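PDB 5B6T: glycosyl hydrolase family 62 protein from Coprinopsis cinerea, which hydrolyses alpha-L-arabinofuranosidic linkages, probably removing arabinofuranosyl side groups from arabinoxylan in hemicellulose. Local coordinates for residues 29-34 and 265-270; 39-44 and 84-89; 198-203 and 275-280; 283-288 and 308-313. All coordinates share one frame; numbering follows the deposited sequence.

The five sheets form the blades of a five-bladed beta-propeller, and the four contacts sample it from near the axis outward. Contacts 1, 2 and 4 are buried, centred about 8, 9 and 15 Å from the centre of the chain; contact 3, at about 13 Å, is only partly buried. Contact 1 joins the innermost strands of two blades by a carboxylate network beside calcium, whereas contact 2, sharing the blade of strand 25-34, is mainly apolar packing between blades. Contacts 3 and 4 are backbone pairings within a blade, parallel in 198-203/275-280 and antiparallel in 283-288/308-313. Strands 266-268 of contact 1 and 285-290 of contact 4 are neighbours in one sheet.

Contact 1. Residues 29-34 and 265-270; sequences PSVVYH and HGELIR. With CA (calcium ion), chain D.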
loop_
_atom_site.group_PDB
_atom_site.type_symbol
_atom_site.label_atom_id
_atom_site.label_comp_id
_atom_site.label_asym_id
_atom_site.label_seq_id
_atom_site.Cartn_x
_atom_site.Cartn_y
_atom_site.Cartn_z
ATOM N N PRO A 29 -3.526 1.131 -4.030
ATOM C CA PRO A 29 -2.671 2.006 -4.807
ATOM C C PRO A 29 -1.302 2.260 -4.209
ATOM O O PRO A 29 -1.160 2.362 -2.984
ATOM C CB PRO A 29 -3.459 3.339 -4.843
ATOM C CG PRO A 29 -4.308 3.283 -3.610
ATOM C CD PRO A 29 -4.696 1.852 -3.479
ATOM N N SER A 30 -0.316 2.435 -5.093
ATOM C CA SER A 30 0.970 2.985 -4.753
ATOM C C SER A 30 1.177 4.273 -5.566
ATOM O O SER A 30 0.756 4.350 -6.711
ATOM C CB SER A 30 2.077 1.985 -5.091
ATOM O OG SER A 30 3.320 2.411 -4.556
ATOM N N VAL A 31 1.833 5.262 -4.978
ATOM C CA VAL A 31 1.899 6.570 -5.607
ATOM C C VAL A 31 3.175 7.344 -5.347
ATOM O O VAL A 31 3.643 7.447 -4.219
ATOM C CB VAL A 31 0.674 7.432 -5.232
ATOM C CG1 VAL A 31 0.519 7.572 -3.720
ATOM C CG2 VAL A 31 0.696 8.775 -5.931
ATOM N N VAL A 32 3.696 7.908 -6.440
ATOM C CA VAL A 32 4.801 8.873 -6.385
ATOM C C VAL A 32 4.539 10.023 -7.346
ATOM O O VAL A 32 3.889 9.855 -8.383
ATOM C CB VAL A 32 6.180 8.247 -6.714
ATOM C CG1 VAL A 32 6.580 7.243 -5.647
ATOM C CG2 VAL A 32 6.237 7.599 -8.086
ATOM N N TYR A 33 5.063 11.187 -6.962
ATOM C CA TYR A 33 5.087 12.372 -7.827
ATOM C C TYR A 33 6.496 12.523 -8.355
ATOM O O TYR A 33 7.446 12.594 -7.581
ATOM C CB TYR A 33 4.687 13.615 -7.055
ATOM C CG TYR A 33 4.415 14.822 -7.949
ATOM C CD1 TYR A 33 3.235 14.922 -8.658
ATOM C CD2 TYR A 33 5.339 15.863 -8.057
ATOM C CE1 TYR A 33 2.964 16.021 -9.452
ATOM C CE2 TYR A 33 5.095 16.952 -8.872
ATOM C CZ TYR A 33 3.903 17.044 -9.550
ATOM O OH TYR A 33 3.630 18.168 -10.325
ATOM N N HIS A 34 6.632 12.520 -9.676
ATOM C CA HIS A 34 7.955 12.537 -10.307
ATOM C C HIS A 34 7.872 13.279 -11.615
ATOM O O HIS A 34 6.974 13.019 -12.448
ATOM C CB HIS A 34 8.451 11.107 -10.542
ATOM C CG HIS A 34 9.685 11.010 -11.380
ATOM N ND1 HIS A 34 10.927 11.291 -10.884
ATOM C CD2 HIS A 34 9.862 10.675 -12.677
ATOM C CE1 HIS A 34 11.833 11.115 -11.829
ATOM N NE2 HIS A 34 11.214 10.752 -12.930
ATOM N N HIS A 265 -6.887 -0.257 2.088
ATOM C CA HIS A 265 -5.576 -0.333 1.440
ATOM C C HIS A 265 -5.147 0.876 0.655
ATOM O O HIS A 265 -5.633 1.105 -0.437
ATOM C CB HIS A 265 -5.520 -1.572 0.549
ATOM C CG HIS A 265 -4.130 -1.963 0.189
ATOM N ND1 HIS A 265 -3.699 -3.273 0.131
ATOM C CD2 HIS A 265 -3.046 -1.197 -0.069
ATOM C CE1 HIS A 265 -2.416 -3.290 -0.176
ATOM N NE2 HIS A 265 -1.997 -2.046 -0.314
ATOM N N GLY A 266 -4.259 1.664 1.252
ATOM C CA GLY A 266 -3.803 2.900 0.659
ATOM C C GLY A 266 -2.315 3.173 0.811
ATOM O O GLY A 266 -1.509 2.284 1.141
ATOM N N GLU A 267 -1.939 4.434 0.553
ATOM C CA GLU A 267 -0.553 4.911 0.681
ATOM C C GLU A 267 -0.565 6.393 0.944
ATOM O O GLU A 267 -1.413 7.126 0.376
ATOM C CB GLU A 267 0.288 4.646 -0.580
ATOM C CG GLU A 267 1.242 3.442 -0.454
ATOM C CD GLU A 267 2.205 3.287 -1.599
ATOM O OE1 GLU A 267 2.655 4.318 -2.138
ATOM O OE2 GLU A 267 2.502 2.121 -1.985
ATOM N N LEU A 268 0.400 6.839 1.757
ATOM C CA LEU A 268 0.594 8.261 1.994
ATOM C C LEU A 268 1.382 8.890 0.845
ATOM O O LEU A 268 2.261 8.262 0.229
ATOM C CB LEU A 268 1.358 8.543 3.302
ATOM C CG LEU A 268 0.596 8.408 4.636
ATOM C CD1 LEU A 268 1.583 8.493 5.806
ATOM C CD2 LEU A 268 -0.463 9.499 4.787
ATOM N N ILE A 269 1.081 10.139 0.559
ATOM C CA ILE A 269 1.934 10.901 -0.351
ATOM C C ILE A 269 3.287 11.126 0.335
ATOM O O ILE A 269 3.350 11.579 1.501
ATOM C CB ILE A 269 1.285 12.239 -0.754
ATOM C CG1 ILE A 269 -0.040 12.070 -1.528
ATOM C CG2 ILE A 269 2.248 13.080 -1.555
ATOM C CD1 ILE A 269 -0.139 10.946 -2.510
ATOM N N ARG A 270 4.371 10.780 -0.357
ATOM C CA ARG A 270 5.707 10.789 0.225
ATOM C C ARG A 270 6.423 12.121 0.038
ATOM O O ARG A 270 6.012 12.927 -0.762
ATOM C CB ARG A 270 6.541 9.674 -0.418
ATOM C CG ARG A 270 5.865 8.312 -0.451
ATOM C CD ARG A 270 6.768 7.287 -1.102
ATOM N NE ARG A 270 5.976 6.151 -1.521
ATOM C CZ ARG A 270 6.362 5.281 -2.436
ATOM N NH1 ARG A 270 7.575 5.335 -2.945
ATOM N NH2 ARG A 270 5.515 4.346 -2.823
HETATM CA CA CA D . -0.011 -1.321 -0.714
HETATM O O HOH W 1 4.004 9.983 -3.072
HETATM O O HOH W 2 0.110 -0.778 1.354
HETATM O O HOH W 3 1.851 -0.570 -1.267
HETATM O O HOH W 4 0.857 -3.148 -0.318
HETATM O O HOH W 5 -0.818 0.592 -0.968
HETATM O O HOH W 6 -0.297 -1.786 -2.817
#
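At the hub of the five-bladed beta-propeller, S30 and V31 on the innermost strand of one blade meet E267 on the innermost strand of another, the two running at 21° to each other beside the central calcium. The direct hydrogen bonds between the two segments go to the carboxylate of E267, not from backbone to backbone. S30 OG donates to E267 OE2 at 2.7 Å, on the syn side of the carboxylate; a first torsion of -170°, anti to the backbone N, puts OG there, and the hydroxyl also bonds V86 N. E267 OE1 is gripped from opposite faces of its plane, by V31 N at 3.1 Å and by R270 NH2 at 2.9 Å, the latter a salt bridge within 265-270. The R270 guanidinium is held at its other amino group, NH1, by V86 O, while V32 CG1 packs over one of its faces, 3.5 Å from R270 NH1. Farther along, V31 CG1 touches I269 CD1 at 3.6 Å, and water 1 bridges V31 O to R270 N. At the opposite end P29 CD lies 3.3 Å from H265 O. H265 is the protein ligand of the calcium, through NE2, and five waters complete its shell; one of them, water 3, lies 2.9 Å from E267 OE2.

Contact 2. Residues 39-44 and 84-89; sequences HVFAST and PQVFYF
F41 holds CG anti to its carbonyl carbon, beside the backbone N (chi1 -63°), and V86 sets CG1 between its own backbone N and carbonyl carbon (chi1 66°); with both side chains leaving their backbones toward the opposing strand, ring and methyl meet. The two side chains cross at about a right angle, F41 CD1 lying 3.7 Å from V86 CG1, while F41 CE1 is 3.9 Å from V86 CG2. Two residues before V86, P84 CG packs against F41 CB at 3.7 Å and F41 O at 3.6 Å. This is packing between neighbouring blades of the propeller: the second strand of one sheet runs nearly antiparallel to the innermost strand of the next, their axes 6.8 Å apart, without backbone pairing between them. L97, on the strand beside 82-89, touches F41, P84 and V86 alike, and Y54 brings its ring against that of F41. P84 CD comes within 3.9 Å of S43 OG, a hydroxyl hydrogen-bonded to D28 OD2 and A83 N.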
loop_
_atom_site.group_PDB
_atom_site.type_symbol
_atom_site.label_atom_id
_atom_site.label_comp_id
_atom_site.label_asym_id
_atom_site.label_seq_id
_atom_site.Cartn_x
_atom_site.Cartn_y
_atom_site.Cartn_z
ATOM N N HIS A 39 2.228 9.304 -10.534
ATOM C CA HIS A 39 2.390 7.962 -11.082
ATOM C C HIS A 39 1.721 7.028 -10.085
ATOM O O HIS A 39 2.212 6.849 -8.973
ATOM C CB HIS A 39 3.865 7.604 -11.244
ATOM C CG HIS A 39 4.603 8.593 -12.072
ATOM N ND1 HIS A 39 4.787 8.460 -13.429
ATOM C CD2 HIS A 39 5.145 9.785 -11.737
ATOM C CE1 HIS A 39 5.436 9.514 -13.894
ATOM N NE2 HIS A 39 5.651 10.343 -12.887
ATOM N N VAL A 40 0.598 6.453 -10.491
ATOM C CA VAL A 40 -0.151 5.578 -9.622
ATOM C C VAL A 40 -0.090 4.155 -10.198
ATOM O O VAL A 40 -0.331 3.946 -11.402
ATOM C CB VAL A 40 -1.618 6.032 -9.487
ATOM C CG1 VAL A 40 -2.490 4.996 -8.766
ATOM C CG2 VAL A 40 -1.703 7.413 -8.813
ATOM N N PHE A 41 0.223 3.195 -9.343
ATOM C CA PHE A 41 0.099 1.773 -9.679
ATOM C C PHE A 41 -0.983 1.185 -8.824
ATOM O O PHE A 41 -1.072 1.510 -7.649
ATOM C CB PHE A 41 1.431 1.053 -9.408
ATOM C CG PHE A 41 2.557 1.556 -10.252
ATOM C CD1 PHE A 41 3.194 2.752 -9.971
ATOM C CD2 PHE A 41 2.950 0.837 -11.373
ATOM C CE1 PHE A 41 4.194 3.238 -10.806
ATOM C CE2 PHE A 41 3.977 1.295 -12.167
ATOM C CZ PHE A 41 4.609 2.480 -11.872
ATOM N N ALA A 42 -1.837 0.333 -9.409
ATOM C CA ALA A 42 -2.957 -0.213 -8.663
ATOM C C ALA A 42 -3.230 -1.627 -9.119
ATOM O O ALA A 42 -2.844 -2.000 -10.239
ATOM C CB ALA A 42 -4.191 0.670 -8.879
ATOM N N SER A 43 -3.897 -2.393 -8.248
ATOM C CA SER A 43 -4.465 -3.684 -8.655
ATOM C C SER A 43 -5.730 -3.480 -9.469
ATOM O O SER A 43 -6.571 -2.668 -9.126
ATOM C CB SER A 43 -4.850 -4.540 -7.444
ATOM O OG SER A 43 -3.763 -4.657 -6.562
ATOM N N THR A 44 -5.876 -4.249 -10.548
ATOM C CA THR A 44 -7.194 -4.464 -11.157
ATOM C C THR A 44 -7.814 -5.707 -10.524
ATOM O O THR A 44 -7.121 -6.727 -10.373
ATOM C CB THR A 44 -7.097 -4.628 -12.684
ATOM O OG1 THR A 44 -6.320 -5.795 -13.040
ATOM C CG2 THR A 44 -6.438 -3.424 -13.308
ATOM N N PRO A 84 0.660 -3.379 -5.523
ATOM C CA PRO A 84 1.981 -2.915 -5.877
ATOM C C PRO A 84 2.567 -1.876 -4.898
ATOM O O PRO A 84 1.831 -1.168 -4.191
ATOM C CB PRO A 84 1.746 -2.275 -7.241
ATOM C CG PRO A 84 0.362 -1.716 -7.150
ATOM C CD PRO A 84 -0.394 -2.690 -6.301
ATOM N N GLN A 85 3.903 -1.742 -4.924
ATOM C CA GLN A 85 4.626 -0.685 -4.232
ATOM C C GLN A 85 5.735 -0.242 -5.156
ATOM O O GLN A 85 6.582 -1.048 -5.496
ATOM C CB GLN A 85 5.242 -1.166 -2.913
ATOM C CG GLN A 85 5.972 -0.036 -2.185
ATOM C CD GLN A 85 7.011 -0.528 -1.213
ATOM O OE1 GLN A 85 7.537 -1.625 -1.322
ATOM N NE2 GLN A 85 7.355 0.336 -0.275
ATOM N N VAL A 86 5.740 1.024 -5.551
ATOM C CA VAL A 86 6.794 1.570 -6.400
ATOM C C VAL A 86 7.769 2.440 -5.615
ATOM O O VAL A 86 7.359 3.226 -4.767
ATOM C CB VAL A 86 6.216 2.375 -7.611
ATOM C CG1 VAL A 86 5.484 3.644 -7.174
ATOM C CG2 VAL A 86 7.326 2.718 -8.609
ATOM N N PHE A 87 9.050 2.351 -5.942
ATOM C CA PHE A 87 10.069 3.233 -5.341
ATOM C C PHE A 87 11.323 3.181 -6.194
ATOM O O PHE A 87 11.515 2.242 -6.970
ATOM C CB PHE A 87 10.429 2.868 -3.872
ATOM C CG PHE A 87 10.900 1.455 -3.691
ATOM C CD1 PHE A 87 12.257 1.145 -3.751
ATOM C CD2 PHE A 87 10.004 0.427 -3.401
ATOM C CE1 PHE A 87 12.694 -0.155 -3.608
ATOM C CE2 PHE A 87 10.455 -0.884 -3.264
ATOM C CZ PHE A 87 11.798 -1.153 -3.318
ATOM N N TYR A 88 12.177 4.179 -6.028
ATOM C CA TYR A 88 13.420 4.258 -6.773
ATOM C C TYR A 88 14.523 3.764 -5.883
ATOM O O TYR A 88 14.772 4.344 -4.802
ATOM C CB TYR A 88 13.676 5.711 -7.176
ATOM C CG TYR A 88 14.907 5.954 -7.995
ATOM C CD1 TYR A 88 14.982 5.548 -9.329
ATOM C CD2 TYR A 88 15.948 6.672 -7.473
ATOM C CE1 TYR A 88 16.108 5.799 -10.095
ATOM C CE2 TYR A 88 17.076 6.930 -8.224
ATOM C CZ TYR A 88 17.151 6.494 -9.529
ATOM O OH TYR A 88 18.272 6.809 -10.295
ATOM N N PHE A 89 15.196 2.701 -6.306
ATOM C CA PHE A 89 16.314 2.154 -5.536
ATOM C C PHE A 89 17.575 2.837 -6.024
ATOM O O PHE A 89 18.209 2.428 -7.014
ATOM C CB PHE A 89 16.421 0.634 -5.655
ATOM C CG PHE A 89 17.380 0.036 -4.672
ATOM C CD1 PHE A 89 17.042 -0.044 -3.337
ATOM C CD2 PHE A 89 18.649 -0.382 -5.060
ATOM C CE1 PHE A 89 17.918 -0.546 -2.409
ATOM C CE2 PHE A 89 19.535 -0.906 -4.134
ATOM C CZ PHE A 89 19.182 -0.982 -2.815
#

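Contact 3. Residues 198-203 and 275-280; sequences NVYRID and QTLPIS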
loop_
_atom_site.group_PDB
_atom_site.type_symbol
_atom_site.label_atom_id
_atom_site.label_comp_id
_atom_site.label_asym_id
_atom_site.label_seq_id
_atom_site.Cartn_x
_atom_site.Cartn_y
_atom_site.Cartn_z
ATOM N N ASN A 198 1.748 -0.186 5.706
ATOM C CA ASN A 198 2.669 0.833 5.196
ATOM C C ASN A 198 3.693 1.118 6.274
ATOM O O ASN A 198 3.366 1.150 7.469
ATOM C CB ASN A 198 2.000 2.186 4.879
ATOM C CG ASN A 198 0.808 2.097 3.942
ATOM O OD1 ASN A 198 -0.321 2.335 4.376
ATOM N ND2 ASN A 198 1.050 1.862 2.662
ATOM N N VAL A 199 4.936 1.301 5.855
ATOM C CA VAL A 199 6.017 1.662 6.763
ATOM C C VAL A 199 6.838 2.802 6.150
ATOM O O VAL A 199 7.322 2.694 5.042
ATOM C CB VAL A 199 6.919 0.475 7.129
ATOM C CG1 VAL A 199 7.835 0.862 8.290
ATOM C CG2 VAL A 199 6.067 -0.720 7.481
ATOM N N TYR A 200 6.941 3.916 6.905
ATOM C CA TYR A 200 7.602 5.129 6.422
ATOM C C TYR A 200 8.604 5.696 7.413
ATOM O O TYR A 200 8.421 5.549 8.621
ATOM C CB TYR A 200 6.581 6.211 6.180
ATOM C CG TYR A 200 5.537 5.888 5.135
ATOM C CD1 TYR A 200 5.856 5.887 3.790
ATOM C CD2 TYR A 200 4.235 5.601 5.502
ATOM C CE1 TYR A 200 4.902 5.626 2.821
ATOM C CE2 TYR A 200 3.266 5.359 4.553
ATOM C CZ TYR A 200 3.614 5.348 3.196
ATOM O OH TYR A 200 2.631 5.096 2.255
ATOM N N ARG A 201 9.654 6.329 6.886
ATOM C CA ARG A 201 10.528 7.194 7.703
ATOM C C ARG A 201 9.839 8.533 7.869
ATOM O O ARG A 201 9.346 9.118 6.898
ATOM C CB ARG A 201 11.871 7.381 7.025
ATOM C CG ARG A 201 12.782 8.416 7.664
ATOM C CD ARG A 201 13.157 8.056 9.092
ATOM N NE ARG A 201 13.887 9.149 9.729
ATOM C CZ ARG A 201 15.163 9.452 9.485
ATOM N NH1 ARG A 201 15.883 8.745 8.621
ATOM N NH2 ARG A 201 15.727 10.489 10.117
ATOM N N ILE A 202 9.799 9.043 9.095
ATOM C CA ILE A 202 9.166 10.353 9.363
ATOM C C ILE A 202 10.256 11.410 9.275
ATOM O O ILE A 202 11.106 11.485 10.165
ATOM C CB ILE A 202 8.465 10.397 10.735
ATOM C CG1 ILE A 202 7.427 9.283 10.859
ATOM C CG2 ILE A 202 7.801 11.746 10.950
ATOM C CD1 ILE A 202 6.918 9.039 12.278
ATOM N N ASP A 203 10.211 12.238 8.221
ATOM C CA ASP A 203 11.206 13.310 8.067
ATOM C C ASP A 203 11.277 14.211 9.295
ATOM O O ASP A 203 10.247 14.503 9.913
ATOM C CB ASP A 203 10.904 14.193 6.862
ATOM C CG ASP A 203 11.244 13.540 5.535
ATOM O OD1 ASP A 203 12.021 12.558 5.518
ATOM O OD2 ASP A 203 10.753 14.074 4.522
ATOM N N GLN A 275 14.297 4.575 -1.781
ATOM C CA GLN A 275 14.066 3.380 -1.000
ATOM C C GLN A 275 13.904 3.601 0.488
ATOM O O GLN A 275 13.655 2.631 1.221
ATOM C CB GLN A 275 15.210 2.377 -1.241
ATOM C CG GLN A 275 16.557 2.749 -0.663
ATOM C CD GLN A 275 17.323 3.818 -1.437
ATOM O OE1 GLN A 275 16.991 4.179 -2.577
ATOM N NE2 GLN A 275 18.410 4.317 -0.809
ATOM N N THR A 276 14.078 4.837 0.951
ATOM C CA THR A 276 13.863 5.131 2.381
ATOM C C THR A 276 12.398 5.384 2.724
ATOM O O THR A 276 12.052 5.507 3.910
ATOM C CB THR A 276 14.716 6.310 2.885
ATOM O OG1 THR A 276 14.301 7.520 2.245
ATOM C CG2 THR A 276 16.200 6.054 2.605
ATOM N N LEU A 277 11.531 5.450 1.713
ATOM C CA LEU A 277 10.077 5.645 1.951
ATOM C C LEU A 277 9.795 6.762 2.988
ATOM O O LEU A 277 9.125 6.560 4.011
ATOM C CB LEU A 277 9.392 4.323 2.353
ATOM C CG LEU A 277 8.986 3.372 1.215
ATOM C CD1 LEU A 277 7.868 3.998 0.375
ATOM C CD2 LEU A 277 10.134 2.945 0.311
ATOM N N PRO A 278 10.277 7.980 2.701
ATOM C CA PRO A 278 10.061 9.084 3.626
ATOM C C PRO A 278 8.730 9.789 3.446
ATOM O O PRO A 278 8.213 9.919 2.315
ATOM C CB PRO A 278 11.206 10.036 3.275
ATOM C CG PRO A 278 11.418 9.838 1.821
ATOM C CD PRO A 278 11.036 8.411 1.518
ATOM N N ILE A 279 8.177 10.274 4.571
ATOM C CA ILE A 279 7.058 11.193 4.567
ATOM C C ILE A 279 7.408 12.428 5.385
ATOM O O ILE A 279 8.186 12.382 6.320
ATOM C CB ILE A 279 5.766 10.559 5.140
ATOM C CG1 ILE A 279 5.983 10.057 6.573
ATOM C CG2 ILE A 279 5.235 9.449 4.217
ATOM C CD1 ILE A 279 4.714 9.843 7.360
ATOM N N SER A 280 6.810 13.531 4.988
ATOM C CA SER A 280 6.783 14.727 5.813
ATOM C C SER A 280 5.758 14.514 6.918
ATOM O O SER A 280 4.691 13.911 6.696
ATOM C CB SER A 280 6.341 15.919 4.985
ATOM O OG SER A 280 6.092 17.045 5.840
#
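A short parallel strand pairing joins Y200-D203 to L277-S280 at the edge of a propeller blade, where strand 278-279 adds in parallel to strand 195-202, the innermost of the blade's antiparallel strands. R201 pairs with P278 and I202 with I279. L277, in a left-handed backbone conformation, presents its O to R201 N at 2.9 Å, from a donor well above the carbonyl plane. I279 then gives its N to R201 O at 2.8 Å and receives D203 N on its O, both bonds nearly straight. Beside this seam the Y200 ring is met from two directions. I279 CG2 sits over one face in a CH-pi contact, 3.9 Å from the ring centroid and offset toward the rim, whereas L277 O lies at the ring edge, in plane, 3.3 Å from Y200 CD1. CG of Y200 stands anti to the carbonyl carbon (chi1 -61°), which sets it 3.7 Å from I279 CG2. Y200 OH hydrogen-bonds L268 N. An alanine at Y200 would probably leave L268 N without its hydroxyl mate and open a gap under I279 CG2. W145 packs edge-to-face with the same ring. At the outer end D203 and P278 lie side by side, D203 OD1 3.5 Å from P278 CB, and D203 OD2 bonds S271 OG.

Contact 4. Residues 283-288 and 308-313; sequences NLRYLY and LLTQTN
Q311 reaches across to L284 with an extended side chain. Its CB lies 3.3 Å from L284 O, the atom that also accepts Q311 N; CG stands anti to the backbone N (chi1 -180°) and CD comes within 4.1 Å of L284 N. OE1 accepts L284 N at 3.0 Å in a fairly straight bond (164°) and touches L284 CD1 at 3.5 Å, while NE2 turns the other way and donates to N313 OD1. A leucine in its place would probably leave L284 N without its acceptor and N313 OD1 without one donor. Both strands belong to the blade that closes the propeller ring: 285-290 and 305-311 run antiparallel, and the N-terminal strand 7-9 pairs on the outer side of 305-311. Two residues back along the strand, L309 forms a hydrogen-bonded pair with Y286, L309 N reaching Y286 O at 2.8 Å almost straight (176°). The side chains of L309 and Y288 cross at about a right angle, with L309 CD2 3.4 Å from Y288 CE1; Y288 OH bonds S9 OG. At the other end water 7 donates to N283 OD1 and to Q311 O, each at 2.6 Å.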
loop_
_atom_site.group_PDB
_atom_site.type_symbol
_atom_site.label_atom_id
_atom_site.label_comp_id
_atom_site.label_asym_id
_atom_site.label_seq_id
_atom_site.Cartn_x
_atom_site.Cartn_y
_atom_site.Cartn_z
ATOM N N ASN A 283 0.855 18.112 6.548
ATOM C CA ASN A 283 -0.095 18.019 5.443
ATOM C C ASN A 283 -0.164 16.599 4.907
ATOM O O ASN A 283 0.040 16.357 3.728
ATOM C CB ASN A 283 0.250 19.002 4.302
ATOM C CG ASN A 283 -0.715 18.893 3.112
ATOM O OD1 ASN A 283 -1.921 18.716 3.300
ATOM N ND2 ASN A 283 -0.188 18.994 1.876
ATOM N N LEU A 284 -0.475 15.642 5.764
ATOM C CA LEU A 284 -0.560 14.251 5.289
ATOM C C LEU A 284 -1.709 14.123 4.277
ATOM O O LEU A 284 -2.736 14.758 4.411
ATOM C CB LEU A 284 -0.764 13.254 6.446
ATOM C CG LEU A 284 0.511 12.794 7.171
ATOM C CD1 LEU A 284 1.217 13.914 7.903
ATOM C CD2 LEU A 284 0.188 11.650 8.139
ATOM N N ARG A 285 -1.485 13.280 3.270
ATOM C CA ARG A 285 -2.488 12.949 2.269
ATOM C C ARG A 285 -2.427 11.444 2.058
ATOM O O ARG A 285 -1.335 10.898 1.885
ATOM C CB ARG A 285 -2.207 13.672 0.949
ATOM C CG ARG A 285 -2.331 15.193 1.005
ATOM C CD ARG A 285 -1.940 15.806 -0.336
ATOM N NE ARG A 285 -0.511 16.019 -0.450
ATOM C CZ ARG A 285 0.140 16.334 -1.580
ATOM N NH1 ARG A 285 -0.499 16.427 -2.761
ATOM N NH2 ARG A 285 1.456 16.525 -1.522
ATOM N N TYR A 286 -3.583 10.796 2.083
ATOM C CA TYR A 286 -3.651 9.341 1.988
ATOM C C TYR A 286 -4.503 8.976 0.807
ATOM O O TYR A 286 -5.700 9.251 0.765
ATOM C CB TYR A 286 -4.204 8.680 3.282
ATOM C CG TYR A 286 -3.885 7.210 3.441
ATOM C CD1 TYR A 286 -2.581 6.783 3.594
ATOM C CD2 TYR A 286 -4.891 6.244 3.456
ATOM C CE1 TYR A 286 -2.293 5.435 3.739
ATOM C CE2 TYR A 286 -4.615 4.899 3.653
ATOM C CZ TYR A 286 -3.303 4.503 3.746
ATOM O OH TYR A 286 -3.005 3.169 3.884
ATOM N N LEU A 287 -3.882 8.305 -0.167
ATOM C CA LEU A 287 -4.588 7.788 -1.340
ATOM C C LEU A 287 -5.071 6.394 -0.955
ATOM O O LEU A 287 -4.261 5.559 -0.565
ATOM C CB LEU A 287 -3.619 7.734 -2.531
ATOM C CG LEU A 287 -4.231 7.254 -3.859
ATOM C CD1 LEU A 287 -5.307 8.146 -4.436
ATOM C CD2 LEU A 287 -3.092 7.091 -4.859
ATOM N N TYR A 288 -6.377 6.163 -1.016
ATOM C CA TYR A 288 -6.944 4.956 -0.414
ATOM C C TYR A 288 -8.018 4.385 -1.328
ATOM O O TYR A 288 -8.428 5.030 -2.308
ATOM C CB TYR A 288 -7.501 5.300 0.958
ATOM C CG TYR A 288 -8.815 6.055 0.924
ATOM C CD1 TYR A 288 -8.867 7.436 0.680
ATOM C CD2 TYR A 288 -10.011 5.409 1.171
ATOM C CE1 TYR A 288 -10.062 8.124 0.645
ATOM C CE2 TYR A 288 -11.212 6.089 1.140
ATOM C CZ TYR A 288 -11.239 7.449 0.872
ATOM O OH TYR A 288 -12.444 8.136 0.892
ATOM N N LEU A 308 -8.902 10.379 -2.071
ATOM C CA LEU A 308 -7.761 11.021 -1.443
ATOM C C LEU A 308 -8.199 11.729 -0.175
ATOM O O LEU A 308 -9.102 12.568 -0.240
ATOM C CB LEU A 308 -7.160 12.054 -2.379
ATOM C CG LEU A 308 -5.844 12.695 -1.941
ATOM C CD1 LEU A 308 -4.731 11.664 -1.861
ATOM C CD2 LEU A 308 -5.435 13.818 -2.885
ATOM N N LEU A 309 -7.572 11.364 0.935
ATOM C CA LEU A 309 -7.768 12.050 2.206
ATOM C C LEU A 309 -6.727 13.150 2.327
ATOM O O LEU A 309 -5.575 12.910 2.075
ATOM C CB LEU A 309 -7.562 11.082 3.373
ATOM C CG LEU A 309 -8.381 9.812 3.452
ATOM C CD1 LEU A 309 -8.086 9.074 4.735
ATOM C CD2 LEU A 309 -9.866 10.104 3.364
ATOM N N THR A 310 -7.161 14.337 2.753
ATOM C CA THR A 310 -6.275 15.441 3.075
ATOM C C THR A 310 -6.396 15.752 4.567
ATOM O O THR A 310 -7.488 15.915 5.079
ATOM C CB THR A 310 -6.651 16.675 2.240
ATOM O OG1 THR A 310 -6.496 16.383 0.843
ATOM C CG2 THR A 310 -5.783 17.839 2.578
ATOM N N GLN A 311 -5.275 15.768 5.269
ATOM C CA GLN A 311 -5.322 15.972 6.711
ATOM C C GLN A 311 -5.821 17.388 7.031
ATOM O O GLN A 311 -5.347 18.359 6.424
ATOM C CB GLN A 311 -3.935 15.774 7.309
ATOM C CG GLN A 311 -3.858 15.955 8.811
ATOM C CD GLN A 311 -2.450 15.812 9.329
ATOM O OE1 GLN A 311 -1.486 16.017 8.609
ATOM N NE2 GLN A 311 -2.326 15.507 10.622
ATOM N N THR A 312 -6.760 17.471 7.981
ATOM C CA THR A 312 -7.302 18.751 8.435
ATOM C C THR A 312 -6.794 19.186 9.803
ATOM O O THR A 312 -7.096 20.317 10.216
ATOM C CB THR A 312 -8.844 18.734 8.437
ATOM O OG1 THR A 312 -9.297 17.724 9.335
ATOM C CG2 THR A 312 -9.359 18.461 7.052
ATOM N N ASN A 313 -6.061 18.329 10.524
ATOM C CA ASN A 313 -5.411 18.747 11.767
ATOM C C ASN A 313 -3.905 18.761 11.608
ATOM O O ASN A 313 -3.162 18.352 12.509
ATOM C CB ASN A 313 -5.816 17.856 12.948
ATOM C CG ASN A 313 -5.170 16.480 12.905
ATOM O OD1 ASN A 313 -5.025 15.863 11.823
ATOM N ND2 ASN A 313 -4.820 15.970 14.084
HETATM O O HOH W 7 -3.443 19.616 5.203
#